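PDB 1K1E: deoxy-D-mannose-octulosonate 8-phosphate phosphatase from Haemophilus influenzae Rd, which catalyses the hydrolysis of 3-deoxy-D-manno-octulosonate 8-phosphate to 3-deoxy-D-manno-octulosonate and inorganic phosphate, a step of lipopolysaccharide biosynthesis. Local coordinates for residues K9-D14 and G146-M151; A50-A55 and D153-A158; L24-N29 and S58-P63. All blocks are in the same frame, centred on the assembly; numbering follows the deposited sequence.

How the contacts relate
Contacts 1 and 2 are neighbours, their centres about 8 Å apart, and both set helix 147-158 against the central parallel sheet. Strands 10-14 and 53-58 lie side by side there, so the helix meets one strand and then the lead-in to the next. Contact 3 lies beyond the C-terminal end of strand 53-58, across the chain's centre from contact 2, its centre about 21 Å from that of contact 1 and 28 Å from that of contact 2. Along the chain it is nested within contact 1 and alternates with contact 2. Contact 1 runs from the core into the metal site at Asp14, contact 2 is apolar packing behind it, and contact 3 holds Arg60, which probably binds substrate.

Contact 1: residues K9-D14 and G146-M151; sequences KFVITD and GAFREM. With CO (cobalt (II) ion), chain M.
The ring of Phe148 meets strand 10-14 at two residues, Val11 and Thr13, and meets each differently. Thr13 lies at the ring's edge, its side chain crossing that of Phe148 at about a right angle. Its CB is 3.7 Å from Phe148 CE1, and its OG1 sits in the ring plane, 3.7 Å from Phe148 CD1. Val11 approaches from the opposite direction to Phe148 and meets the ring obliquely, with CG1 3.7 Å from CE1 of Phe148. That same methyl meets Met151 tip to tip, Val11 CG1 to Met151 CE 3.6 Å. The methionine chain bends at its last torsion (chi3 59°), which carries CE back over one face of the Phe148 ring, 3.4 Å above its plane and offset toward the rim. Val11 CG1 therefore touches both partners from the helix, and all four residues are buried.

Thr13 OG1, set anti to its own N (chi1 -177°), also donates to Asp14 O at 2.8 Å, in the carbonyl plane and on a lone pair, so the hydroxyl at the ring edge has a polar partner. The next residue leads into the metal site: Asp14 OD2 binds the cobalt ion at 2.0 Å, together with Asp16, Asp107 and three waters, as expected of the DxD motif of HAD phosphatases.

Strand 10-14 and helix 147-151 run nearly antiparallel, 163° between their directions with axes 11.1 Å apart. Helix 38-49 packs on Phe148 through Asp40, Ile44 and Leu47, while strands 53-58 and 102-106 flank strand 10-14 in the sheet.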
ATOM      1  N   LYS A   9      31.406   9.021   1.677  1.00 16.43           N
ATOM      2  CA  LYS A   9      31.700   9.040   0.261  1.00 18.25           C
ATOM      3  C   LYS A   9      30.977   7.928  -0.479  1.00 15.78           C
ATOM      4  O   LYS A   9      30.952   7.934  -1.708  1.00 15.47           O
ATOM      5  CB  LYS A   9      33.218   8.890  -0.006  1.00 20.39           C
ATOM      6  CG  LYS A   9      34.014  10.073   0.540  1.00 17.32           C
ATOM      7  CD  LYS A   9      33.548  11.412  -0.022  1.00 17.37           C
ATOM      8  CE  LYS A   9      33.683  11.489  -1.547  1.00 20.02           C
ATOM      9  NZ  LYS A   9      33.408  12.842  -1.934  1.00 16.92           N
ATOM     10  N   PHE A  10      30.363   7.009   0.256  1.00 18.62           N
ATOM     11  CA  PHE A  10      29.703   5.847  -0.323  1.00 18.03           C
ATOM     12  C   PHE A  10      28.531   5.432   0.552  1.00 13.45           C
ATOM     13  O   PHE A  10      28.628   5.369   1.759  1.00 15.67           O
ATOM     14  CB  PHE A  10      30.740   4.731  -0.386  1.00 13.17           C
ATOM     15  CG  PHE A  10      30.344   3.504  -1.170  1.00 13.91           C
ATOM     16  CD1 PHE A  10      29.569   3.567  -2.342  1.00 13.93           C
ATOM     17  CD2 PHE A  10      30.840   2.250  -0.744  1.00 14.59           C
ATOM     18  CE1 PHE A  10      29.278   2.383  -3.089  1.00 15.47           C
ATOM     19  CE2 PHE A  10      30.566   1.073  -1.465  1.00 17.49           C
ATOM     20  CZ  PHE A  10      29.791   1.126  -2.620  1.00 13.14           C
ATOM     21  N   VAL A  11      27.443   5.120  -0.100  1.00 12.14           N
ATOM     22  CA  VAL A  11      26.227   4.666   0.587  1.00 10.49           C
ATOM     23  C   VAL A  11      25.868   3.351  -0.051  1.00 16.69           C
ATOM     24  O   VAL A  11      25.755   3.251  -1.283  1.00 16.45           O
ATOM     25  CB  VAL A  11      25.102   5.627   0.351  1.00 16.77           C
ATOM     26  CG1 VAL A  11      23.736   5.004   0.839  1.00 13.60           C
ATOM     27  CG2 VAL A  11      25.401   6.896   1.075  1.00 16.88           C
ATOM     28  N   ILE A  12      25.778   2.311   0.765  1.00 11.26           N
ATOM     29  CA  ILE A  12      25.345   0.978   0.294  1.00 11.24           C
ATOM     30  C   ILE A  12      23.920   0.781   0.870  1.00 12.35           C
ATOM     31  O   ILE A  12      23.694   0.946   2.114  1.00 12.13           O
ATOM     32  CB  ILE A  12      26.238  -0.136   0.895  1.00  5.69           C
ATOM     33  CG1 ILE A  12      27.656  -0.029   0.356  1.00  8.64           C
ATOM     34  CG2 ILE A  12      25.668  -1.534   0.546  1.00 11.11           C
ATOM     35  CD1 ILE A  12      28.582  -0.905   1.176  1.00 13.79           C
ATOM     36  N   THR A  13      22.994   0.379   0.014  1.00  9.93           N
ATOM     37  CA  THR A  13      21.647   0.179   0.469  1.00  9.21           C
ATOM     38  C   THR A  13      21.097  -1.230   0.203  1.00 14.47           C
ATOM     39  O   THR A  13      21.254  -1.820  -0.884  1.00 12.95           O
ATOM     40  CB  THR A  13      20.667   1.240  -0.160  1.00 14.13           C
ATOM     41  OG1 THR A  13      19.355   1.027   0.379  1.00 13.34           O
ATOM     42  CG2 THR A  13      20.523   1.064  -1.624  1.00  9.65           C
ATOM     43  N   ASP A  14      20.496  -1.791   1.246  1.00 12.58           N
ATOM     44  CA  ASP A  14      19.793  -3.053   1.128  1.00 13.33           C
ATOM     45  C   ASP A  14      18.591  -2.708   0.230  1.00 13.35           C
ATOM     46  O   ASP A  14      18.250  -1.539   0.001  1.00 11.15           O
ATOM     47  CB  ASP A  14      19.266  -3.503   2.517  1.00 12.87           C
ATOM     48  CG  ASP A  14      18.255  -4.611   2.420  1.00 20.00           C
ATOM     49  OD1 ASP A  14      18.450  -5.526   1.601  1.00 15.01           O
ATOM     50  OD2 ASP A  14      17.282  -4.575   3.184  1.00 17.08           O
ATOM     51  N   GLY A 146      10.407   6.391   1.431  1.00 12.40           N
ATOM     52  CA  GLY A 146      11.361   7.502   1.390  1.00 11.79           C
ATOM     53  C   GLY A 146      12.409   7.491   2.490  1.00 12.52           C
ATOM     54  O   GLY A 146      12.957   8.547   2.837  1.00 12.52           O
ATOM     55  N   ALA A 147      12.632   6.330   3.121  1.00 11.50           N
ATOM     56  CA  ALA A 147      13.618   6.291   4.190  1.00 12.40           C
ATOM     57  C   ALA A 147      15.034   6.539   3.613  1.00  8.52           C
ATOM     58  O   ALA A 147      15.891   7.076   4.272  1.00 12.44           O
ATOM     59  CB  ALA A 147      13.560   4.962   4.848  1.00  9.76           C
ATOM     60  N   PHE A 148      15.268   6.067   2.399  1.00 11.93           N
ATOM     61  CA  PHE A 148      16.553   6.315   1.778  1.00  8.10           C
ATOM     62  C   PHE A 148      16.754   7.806   1.615  1.00 11.62           C
ATOM     63  O   PHE A 148      17.830   8.392   1.938  1.00 12.07           O
ATOM     64  CB  PHE A 148      16.643   5.606   0.427  1.00  9.65           C
ATOM     65  CG  PHE A 148      17.996   5.746  -0.186  1.00 10.79           C
ATOM     66  CD1 PHE A 148      18.910   4.704  -0.091  1.00  7.08           C
ATOM     67  CD2 PHE A 148      18.394   6.962  -0.767  1.00  9.07           C
ATOM     68  CE1 PHE A 148      20.270   4.855  -0.569  1.00 13.91           C
ATOM     69  CE2 PHE A 148      19.740   7.102  -1.244  1.00 12.01           C
ATOM     70  CZ  PHE A 148      20.669   6.025  -1.132  1.00 13.79           C
ATOM     71  N   ARG A 149      15.725   8.456   1.105  1.00 14.77           N
ATOM     72  CA  ARG A 149      15.762   9.916   0.895  1.00 13.79           C
ATOM     73  C   ARG A 149      15.966  10.670   2.210  1.00 14.39           C
ATOM     74  O   ARG A 149      16.669  11.662   2.256  1.00 12.52           O
ATOM     75  CB  ARG A 149      14.458  10.371   0.256  1.00  8.33           C
ATOM     76  CG  ARG A 149      14.435  11.849  -0.089  1.00 13.40           C
ATOM     77  CD  ARG A 149      15.604  12.333  -0.914  1.00 11.57           C
ATOM     78  NE  ARG A 149      15.447  13.776  -1.200  1.00 13.47           N
ATOM     79  CZ  ARG A 149      14.676  14.249  -2.156  1.00 12.62           C
ATOM     80  NH1 ARG A 149      13.989  13.421  -2.942  1.00 10.35           N
ATOM     81  NH2 ARG A 149      14.576  15.549  -2.311  1.00 14.07           N
ATOM     82  N   GLU A 150      15.347  10.191   3.294  1.00 12.34           N
ATOM     83  CA  GLU A 150      15.563  10.825   4.621  1.00 13.42           C
ATOM     84  C   GLU A 150      17.073  10.840   4.968  1.00 10.82           C
ATOM     85  O   GLU A 150      17.641  11.861   5.379  1.00 12.11           O
ATOM     86  CB  GLU A 150      14.802  10.050   5.699  1.00 11.88           C
ATOM     87  CG  GLU A 150      14.956  10.672   7.071  1.00 12.75           C
ATOM     88  CD  GLU A 150      14.089   9.950   8.106  1.00 13.23           C
ATOM     89  OE1 GLU A 150      14.273  10.239   9.242  1.00 13.97           O
ATOM     90  OE2 GLU A 150      13.262   9.072   7.744  1.00 17.66           O
ATOM     91  N   MET A 151      17.706   9.684   4.761  1.00 12.12           N
ATOM     92  CA  MET A 151      19.109   9.503   4.969  1.00 12.91           C
ATOM     93  C   MET A 151      19.923  10.347   3.980  1.00 13.43           C
ATOM     94  O   MET A 151      20.834  11.082   4.381  1.00 13.88           O
ATOM     95  CB  MET A 151      19.482   8.006   4.813  1.00  8.86           C
ATOM     96  CG  MET A 151      21.025   7.756   4.991  1.00 15.15           C
ATOM     97  SD  MET A 151      21.394   6.088   4.387  1.00 16.00           S
ATOM     98  CE  MET A 151      20.817   6.113   2.567  1.00 12.80           C
TER
HETATM   99 CO    CO M 201      15.888  -5.965   3.750  1.00 12.86          CO
HETATM  100  O   HOH W   1      16.368  -7.023   1.903  1.00 12.01           O
HETATM  101  O   HOH W   2      14.246  -7.148   4.282  1.00 12.36           O
HETATM  102  O   HOH W   3      17.379  -7.119   4.741  1.00 15.61           O

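Contact 2: residues A50-A55 and D153-A158; sequences ADIQVA and DMILQA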
ATOM      1  N   ALA A  50      26.665  14.706  -5.902  1.00 16.53           N
ATOM      2  CA  ALA A  50      27.442  15.341  -4.859  1.00 18.84           C
ATOM      3  C   ALA A  50      28.704  14.520  -4.533  1.00 16.96           C
ATOM      4  O   ALA A  50      29.262  14.655  -3.428  1.00 17.79           O
ATOM      5  CB  ALA A  50      26.588  15.505  -3.607  1.00 19.71           C
ATOM      6  N   ASP A  51      29.100  13.670  -5.485  1.00 15.69           N
ATOM      7  CA  ASP A  51      30.291  12.822  -5.421  1.00 17.45           C
ATOM      8  C   ASP A  51      30.204  11.743  -4.358  1.00 18.56           C
ATOM      9  O   ASP A  51      31.210  11.388  -3.786  1.00 15.39           O
ATOM     10  CB  ASP A  51      31.539  13.672  -5.150  1.00 21.25           C
ATOM     11  CG  ASP A  51      32.827  12.944  -5.501  1.00 28.36           C
ATOM     12  OD1 ASP A  51      33.839  13.148  -4.779  1.00 31.59           O
ATOM     13  OD2 ASP A  51      32.842  12.175  -6.499  1.00 28.38           O
ATOM     14  N   ILE A  52      29.005  11.264  -4.065  1.00 11.68           N
ATOM     15  CA  ILE A  52      28.896  10.171  -3.101  1.00 13.01           C
ATOM     16  C   ILE A  52      28.347   8.989  -3.874  1.00 15.22           C
ATOM     17  O   ILE A  52      27.192   9.020  -4.356  1.00 15.31           O
ATOM     18  CB  ILE A  52      27.948  10.569  -2.006  1.00 14.58           C
ATOM     19  CG1 ILE A  52      28.540  11.752  -1.219  1.00 14.52           C
ATOM     20  CG2 ILE A  52      27.639   9.310  -1.169  1.00 14.75           C
ATOM     21  CD1 ILE A  52      27.521  12.321  -0.222  1.00 15.37           C
ATOM     22  N   GLN A  53      29.133   7.926  -4.024  1.00 10.34           N
ATOM     23  CA  GLN A  53      28.606   6.842  -4.828  1.00 13.48           C
ATOM     24  C   GLN A  53      27.508   6.076  -4.107  1.00 14.79           C
ATOM     25  O   GLN A  53      27.443   6.101  -2.860  1.00 15.99           O
ATOM     26  CB  GLN A  53      29.734   5.905  -5.168  1.00 22.75           C
ATOM     27  CG  GLN A  53      30.866   6.635  -5.916  1.00 15.19           C
ATOM     28  CD  GLN A  53      32.079   5.701  -6.080  1.00 17.54           C
ATOM     29  OE1 GLN A  53      32.022   4.724  -6.822  1.00 20.33           O
ATOM     30  NE2 GLN A  53      33.133   5.978  -5.346  1.00 21.96           N
ATOM     31  N   VAL A  54      26.694   5.376  -4.872  1.00 18.22           N
ATOM     32  CA  VAL A  54      25.648   4.560  -4.258  1.00  9.64           C
ATOM     33  C   VAL A  54      25.754   3.115  -4.775  1.00 12.77           C
ATOM     34  O   VAL A  54      25.963   2.885  -5.953  1.00 16.40           O
ATOM     35  CB  VAL A  54      24.263   5.131  -4.540  1.00 17.93           C
ATOM     36  CG1 VAL A  54      23.202   4.192  -3.991  1.00 12.05           C
ATOM     37  CG2 VAL A  54      24.176   6.609  -3.961  1.00 15.02           C
ATOM     38  N   ALA A  55      25.621   2.145  -3.881  1.00 16.54           N
ATOM     39  CA  ALA A  55      25.639   0.727  -4.260  1.00 14.41           C
ATOM     40  C   ALA A  55      24.394   0.037  -3.672  1.00 16.51           C
ATOM     41  O   ALA A  55      23.843   0.499  -2.653  1.00 13.20           O
ATOM     42  CB  ALA A  55      26.899   0.028  -3.743  1.00 10.37           C
ATOM     43  N   ASP A 153      19.220  13.034   2.378  1.00 11.55           N
ATOM     44  CA  ASP A 153      19.056  14.439   2.716  1.00 13.42           C
ATOM     45  C   ASP A 153      19.951  14.756   3.923  1.00 15.77           C
ATOM     46  O   ASP A 153      20.592  15.799   3.952  1.00 16.04           O
ATOM     47  CB  ASP A 153      17.622  14.756   3.150  1.00 17.39           C
ATOM     48  CG  ASP A 153      16.653  14.903   1.997  1.00 17.10           C
ATOM     49  OD1 ASP A 153      15.469  15.009   2.341  1.00 14.91           O
ATOM     50  OD2 ASP A 153      17.019  14.956   0.804  1.00 13.14           O
ATOM     51  N   MET A 154      19.954  13.863   4.918  1.00 10.82           N
ATOM     52  CA  MET A 154      20.748  14.096   6.146  1.00 12.21           C
ATOM     53  C   MET A 154      22.226  14.166   5.826  1.00 19.68           C
ATOM     54  O   MET A 154      22.950  15.061   6.328  1.00 16.88           O
ATOM     55  CB  MET A 154      20.570  12.940   7.152  1.00 17.32           C
ATOM     56  CG  MET A 154      19.244  12.885   7.846  1.00 24.40           C
ATOM     57  SD  MET A 154      19.276  11.560   9.097  1.00 35.21           S
ATOM     58  CE  MET A 154      20.819  11.881   9.832  1.00 12.62           C
ATOM     59  N   ILE A 155      22.680  13.200   5.028  1.00 12.69           N
ATOM     60  CA  ILE A 155      24.097  13.199   4.660  1.00 19.29           C
ATOM     61  C   ILE A 155      24.468  14.481   3.889  1.00 18.91           C
ATOM     62  O   ILE A 155      25.452  15.138   4.202  1.00 15.28           O
ATOM     63  CB  ILE A 155      24.444  11.939   3.804  1.00 14.78           C
ATOM     64  CG1 ILE A 155      24.186  10.680   4.647  1.00 15.36           C
ATOM     65  CG2 ILE A 155      25.928  12.031   3.326  1.00 12.23           C
ATOM     66  CD1 ILE A 155      24.320   9.341   3.899  1.00 14.72           C
ATOM     67  N   LEU A 156      23.705  14.802   2.852  1.00 13.66           N
ATOM     68  CA  LEU A 156      23.987  16.007   2.080  1.00 10.46           C
ATOM     69  C   LEU A 156      23.924  17.280   2.908  1.00 18.97           C
ATOM     70  O   LEU A 156      24.721  18.227   2.713  1.00 19.18           O
ATOM     71  CB  LEU A 156      23.034  16.128   0.891  1.00 14.77           C
ATOM     72  CG  LEU A 156      23.266  15.051  -0.179  1.00 13.03           C
ATOM     73  CD1 LEU A 156      22.119  14.987  -1.153  1.00 14.42           C
ATOM     74  CD2 LEU A 156      24.572  15.349  -0.918  1.00 14.46           C
ATOM     75  N   GLN A 157      22.975  17.340   3.833  1.00 18.16           N
ATOM     76  CA  GLN A 157      22.933  18.534   4.640  1.00 14.38           C
ATOM     77  C   GLN A 157      24.180  18.619   5.497  1.00 18.00           C
ATOM     78  O   GLN A 157      24.718  19.688   5.675  1.00 22.76           O
ATOM     79  CB  GLN A 157      21.724  18.504   5.530  1.00 23.43           C
ATOM     80  CG  GLN A 157      21.682  19.673   6.469  1.00 25.54           C
ATOM     81  CD  GLN A 157      20.273  19.965   6.755  1.00 32.04           C
ATOM     82  OE1 GLN A 157      19.534  20.455   5.870  1.00 38.85           O
ATOM     83  NE2 GLN A 157      19.836  19.619   7.963  1.00 36.19           N
ATOM     84  N   ALA A 158      24.624  17.490   6.041  1.00 20.28           N
ATOM     85  CA  ALA A 158      25.828  17.472   6.875  1.00 22.15           C
ATOM     86  C   ALA A 158      27.038  17.968   6.096  1.00 25.34           C
ATOM     87  O   ALA A 158      27.898  18.613   6.686  1.00 22.41           O
ATOM     88  CB  ALA A 158      26.094  16.071   7.420  1.00 23.16           C
TER
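Along helix 153-158, the consecutive residues Ile155 and Leu156 meet the turn and strand entry at 50-55. Just ahead of them, Asp153 faces other partners: it forms a salt bridge with Arg149 one turn earlier and a hydrogen bond with Tyr130 of the second subunit.

Ile155 presents the branch methyl CG2, which is anti to its backbone N while CG1 takes the place beside that N (chi1 -62°). CG2 lies 3.9 Å from Ile52 CD1, the far end of a side chain that crosses that of Ile155 obliquely. Ile155 also packs on Val11 of strand 10-14, which joins this patch to the adjoining strand.

Leu156 reaches over with one terminal methyl. Its CD2 comes to 3.4 Å from Ala50 CB, tighter than usual for two carbons, and stands 4.3 Å from Ile52 CD1. Met46 and Leu47 of helix 38-49 also touch Leu156. That helix ends at Ala50 in a Schellman motif, with Asp51 at positive phi, and the chain then passes through Ile52 into strand 53-58.

Every contact across the pair is made by methyl groups, with no hydrogen bond between the segments. The fit therefore rests on shape and on the burial of Ile52, Ile155 and Leu156, an apolar seam joining the end of one helix to the flank of another.

Contact 3: residues L24-N29 and S58-P63; sequences LHYDAN and SGRDSP. With SO4 (sulfate ion), chain O.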
ATOM      1  N   LEU A  24       6.879  -8.655  -1.259  1.00 14.18           N
ATOM      2  CA  LEU A  24       7.372  -9.357  -2.441  1.00 12.75           C
ATOM      3  C   LEU A  24       6.076  -9.615  -3.225  1.00 17.96           C
ATOM      4  O   LEU A  24       5.193 -10.372  -2.771  1.00 13.79           O
ATOM      5  CB  LEU A  24       8.027 -10.661  -1.997  1.00 13.66           C
ATOM      6  CG  LEU A  24       9.171 -10.504  -0.982  1.00 15.42           C
ATOM      7  CD1 LEU A  24       9.645 -11.952  -0.517  1.00 14.46           C
ATOM      8  CD2 LEU A  24      10.348  -9.762  -1.678  1.00 14.33           C
ATOM      9  N   HIS A  25       5.909  -8.918  -4.368  1.00 14.82           N
ATOM     10  CA  HIS A  25       4.684  -9.059  -5.143  1.00 13.35           C
ATOM     11  C   HIS A  25       4.857 -10.205  -6.088  1.00 19.91           C
ATOM     12  O   HIS A  25       5.554 -10.120  -7.118  1.00 12.64           O
ATOM     13  CB  HIS A  25       4.381  -7.783  -5.902  1.00 14.01           C
ATOM     14  CG  HIS A  25       4.313  -6.586  -5.016  1.00 20.60           C
ATOM     15  ND1 HIS A  25       3.335  -6.421  -4.047  1.00 11.71           N
ATOM     16  CD2 HIS A  25       5.128  -5.503  -4.931  1.00 15.84           C
ATOM     17  CE1 HIS A  25       3.550  -5.276  -3.412  1.00 15.25           C
ATOM     18  NE2 HIS A  25       4.627  -4.701  -3.930  1.00 19.80           N
ATOM     19  N   TYR A  26       4.238 -11.300  -5.700  1.00  9.41           N
ATOM     20  CA  TYR A  26       4.314 -12.541  -6.483  1.00 20.23           C
ATOM     21  C   TYR A  26       3.244 -12.792  -7.562  1.00 17.94           C
ATOM     22  O   TYR A  26       2.088 -12.415  -7.422  1.00 13.45           O
ATOM     23  CB  TYR A  26       4.192 -13.754  -5.544  1.00 17.13           C
ATOM     24  CG  TYR A  26       5.481 -14.316  -4.960  1.00 12.82           C
ATOM     25  CD1 TYR A  26       6.260 -13.560  -4.068  1.00 11.09           C
ATOM     26  CD2 TYR A  26       5.871 -15.627  -5.266  1.00 16.84           C
ATOM     27  CE1 TYR A  26       7.403 -14.105  -3.477  1.00 21.82           C
ATOM     28  CE2 TYR A  26       6.986 -16.199  -4.709  1.00 16.97           C
ATOM     29  CZ  TYR A  26       7.767 -15.439  -3.797  1.00 22.06           C
ATOM     30  OH  TYR A  26       8.864 -16.008  -3.196  1.00 25.26           O
ATOM     31  N   ASP A  27       3.663 -13.444  -8.646  1.00 12.54           N
ATOM     32  CA  ASP A  27       2.671 -13.986  -9.561  1.00 17.64           C
ATOM     33  C   ASP A  27       3.051 -15.490  -9.513  1.00 13.35           C
ATOM     34  O   ASP A  27       3.841 -15.882  -8.640  1.00 16.69           O
ATOM     35  CB  ASP A  27       2.674 -13.317 -10.955  1.00 19.71           C
ATOM     36  CG  ASP A  27       3.906 -13.651 -11.816  1.00 15.71           C
ATOM     37  OD1 ASP A  27       3.938 -13.146 -12.969  1.00 14.36           O
ATOM     38  OD2 ASP A  27       4.822 -14.372 -11.394  1.00 18.14           O
ATOM     39  N   ALA A  28       2.491 -16.355 -10.380  1.00 16.44           N
ATOM     40  CA  ALA A  28       2.786 -17.795 -10.327  1.00 19.56           C
ATOM     41  C   ALA A  28       4.217 -18.188 -10.579  1.00 14.96           C
ATOM     42  O   ALA A  28       4.578 -19.336 -10.319  1.00 17.26           O
ATOM     43  CB  ALA A  28       1.906 -18.552 -11.317  1.00 23.11           C
ATOM     44  N   ASN A  29       5.016 -17.245 -11.101  1.00 20.03           N
ATOM     45  CA  ASN A  29       6.440 -17.501 -11.412  1.00 14.81           C
ATOM     46  C   ASN A  29       7.484 -16.777 -10.526  1.00 19.28           C
ATOM     47  O   ASN A  29       8.657 -16.675 -10.901  1.00 19.18           O
ATOM     48  CB  ASN A  29       6.702 -17.111 -12.865  1.00 17.46           C
ATOM     49  CG  ASN A  29       5.883 -17.942 -13.844  1.00 26.81           C
ATOM     50  OD1 ASN A  29       5.169 -17.400 -14.696  1.00 27.63           O
ATOM     51  ND2 ASN A  29       5.998 -19.258 -13.739  1.00 23.53           N
ATOM     52  N   SER A  58      21.713  -6.935  -2.312  1.00 14.99           N
ATOM     53  CA  SER A  58      20.473  -7.664  -2.062  1.00 17.47           C
ATOM     54  C   SER A  58      20.793  -9.145  -2.099  1.00 22.90           C
ATOM     55  O   SER A  58      21.648  -9.568  -2.884  1.00 18.02           O
ATOM     56  CB  SER A  58      19.437  -7.362  -3.159  1.00 16.39           C
ATOM     57  OG  SER A  58      18.289  -8.150  -2.960  1.00 17.30           O
ATOM     58  N   GLY A  59      20.132  -9.922  -1.242  1.00 19.02           N
ATOM     59  CA  GLY A  59      20.329 -11.359  -1.250  1.00 22.02           C
ATOM     60  C   GLY A  59      19.577 -12.008  -2.417  1.00 25.60           C
ATOM     61  O   GLY A  59      19.634 -13.232  -2.624  1.00 19.47           O
ATOM     62  N   ARG A  60      18.903 -11.193  -3.222  1.00 22.80           N
ATOM     63  CA  ARG A  60      18.111 -11.690  -4.337  1.00 17.84           C
ATOM     64  C   ARG A  60      18.580 -10.975  -5.599  1.00 23.67           C
ATOM     65  O   ARG A  60      19.095  -9.872  -5.535  1.00 24.80           O
ATOM     66  CB  ARG A  60      16.596 -11.399  -4.078  1.00 20.16           C
ATOM     67  CG  ARG A  60      15.952 -12.247  -2.937  1.00 30.82           C
ATOM     68  CD  ARG A  60      14.493 -11.826  -2.561  1.00 25.97           C
ATOM     69  NE  ARG A  60      13.513 -12.278  -3.558  1.00 38.75           N
ATOM     70  CZ  ARG A  60      12.849 -13.443  -3.500  1.00 37.95           C
ATOM     71  NH1 ARG A  60      13.065 -14.272  -2.462  1.00 39.51           N
ATOM     72  NH2 ARG A  60      11.992 -13.801  -4.479  1.00 26.39           N
ATOM     73  N   ASP A  61      18.446 -11.628  -6.737  1.00 21.21           N
ATOM     74  CA  ASP A  61      18.824 -11.025  -8.020  1.00 19.54           C
ATOM     75  C   ASP A  61      17.615 -11.164  -8.941  1.00 18.78           C
ATOM     76  O   ASP A  61      17.010 -12.209  -8.980  1.00 28.96           O
ATOM     77  CB  ASP A  61      19.996 -11.817  -8.621  1.00 23.39           C
ATOM     78  CG  ASP A  61      20.677 -11.093  -9.800  1.00 21.97           C
ATOM     79  OD1 ASP A  61      21.755 -11.561 -10.265  1.00 29.15           O
ATOM     80  OD2 ASP A  61      20.171 -10.050 -10.267  1.00 20.17           O
ATOM     81  N   SER A  62      17.224 -10.110  -9.645  1.00 20.22           N
ATOM     82  CA  SER A  62      16.127 -10.262 -10.581  1.00 19.56           C
ATOM     83  C   SER A  62      16.318  -9.245 -11.664  1.00 18.45           C
ATOM     84  O   SER A  62      16.962  -8.231 -11.486  1.00 15.30           O
ATOM     85  CB  SER A  62      14.763 -10.057  -9.927  1.00 21.35           C
ATOM     86  OG  SER A  62      14.452  -8.688  -9.853  1.00 21.71           O
ATOM     87  N   PRO A  63      15.736  -9.512 -12.830  1.00 19.88           N
ATOM     88  CA  PRO A  63      15.884  -8.571 -13.918  1.00 15.61           C
ATOM     89  C   PRO A  63      15.049  -7.326 -13.587  1.00 18.57           C
ATOM     90  O   PRO A  63      15.290  -6.253 -14.147  1.00 14.34           O
ATOM     91  CB  PRO A  63      15.412  -9.401 -15.138  1.00 24.21           C
ATOM     92  CG  PRO A  63      14.507 -10.380 -14.561  1.00 22.37           C
ATOM     93  CD  PRO A  63      15.122 -10.776 -13.285  1.00 22.65           C
TER
HETATM   94  S   SO4 O2401      18.201  -9.699   1.880  1.00 23.13           S
HETATM   95  O1  SO4 O2401      18.775  -9.104   3.090  1.00 32.14           O
HETATM   96  O2  SO4 O2401      16.727  -9.783   2.095  1.00 21.37           O
HETATM   97  O3  SO4 O2401      18.727 -11.035   1.652  1.00 25.34           O
HETATM   98  O4  SO4 O2401      18.592  -8.783   0.778  1.00 22.05           O
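The loop that follows strand 53-58 forms part of the phosphatase's active-site end, where Arg60 is a substrate-binding residue by similarity, and here it meets the hairpin strand 23-27. Arg60 is the one residue of the loop to touch the strand. Its NH2 lies 4.0 Å from Tyr26 OH, and the two side chains cross at about a right angle, the guanidinium turned 50° from the phenol ring. A bend at chi3 (76°) swings the guanidinium round, and NE then lies 4.5 Å from Leu24 CD2. Both neighbours meet the group obliquely, in van der Waals contact at most.

The polar ends are held elsewhere: Arg60 NE by a salt bridge to Glu31, and Tyr26 OH by hydrogen bonds to Asp71 and Arg68 of the third subunit. Arg68 is another substrate-binding residue by similarity, so the interface probably contributes to the pocket.

Upstream, Ser58 OG accepts from Arg60 N at 3.1 Å, an ST turn that shapes the loop before the arginine. Gly59 N donates to sulfate O4 at 2.8 Å, nearly straight at 170°, and Lys84 holds the same ion, which may mimic a phosphate near the metal. In the strand segment Asp27 OD2 accepts from Asn29 N, 2.9 Å, closing an Asx turn.

Strand 23-27 pairs antiparallel with strand 30-37 and with a strand of the third subunit, extending the sheet across the interface, while the loop runs on past Ser62, the N-cap, into helix 63-72.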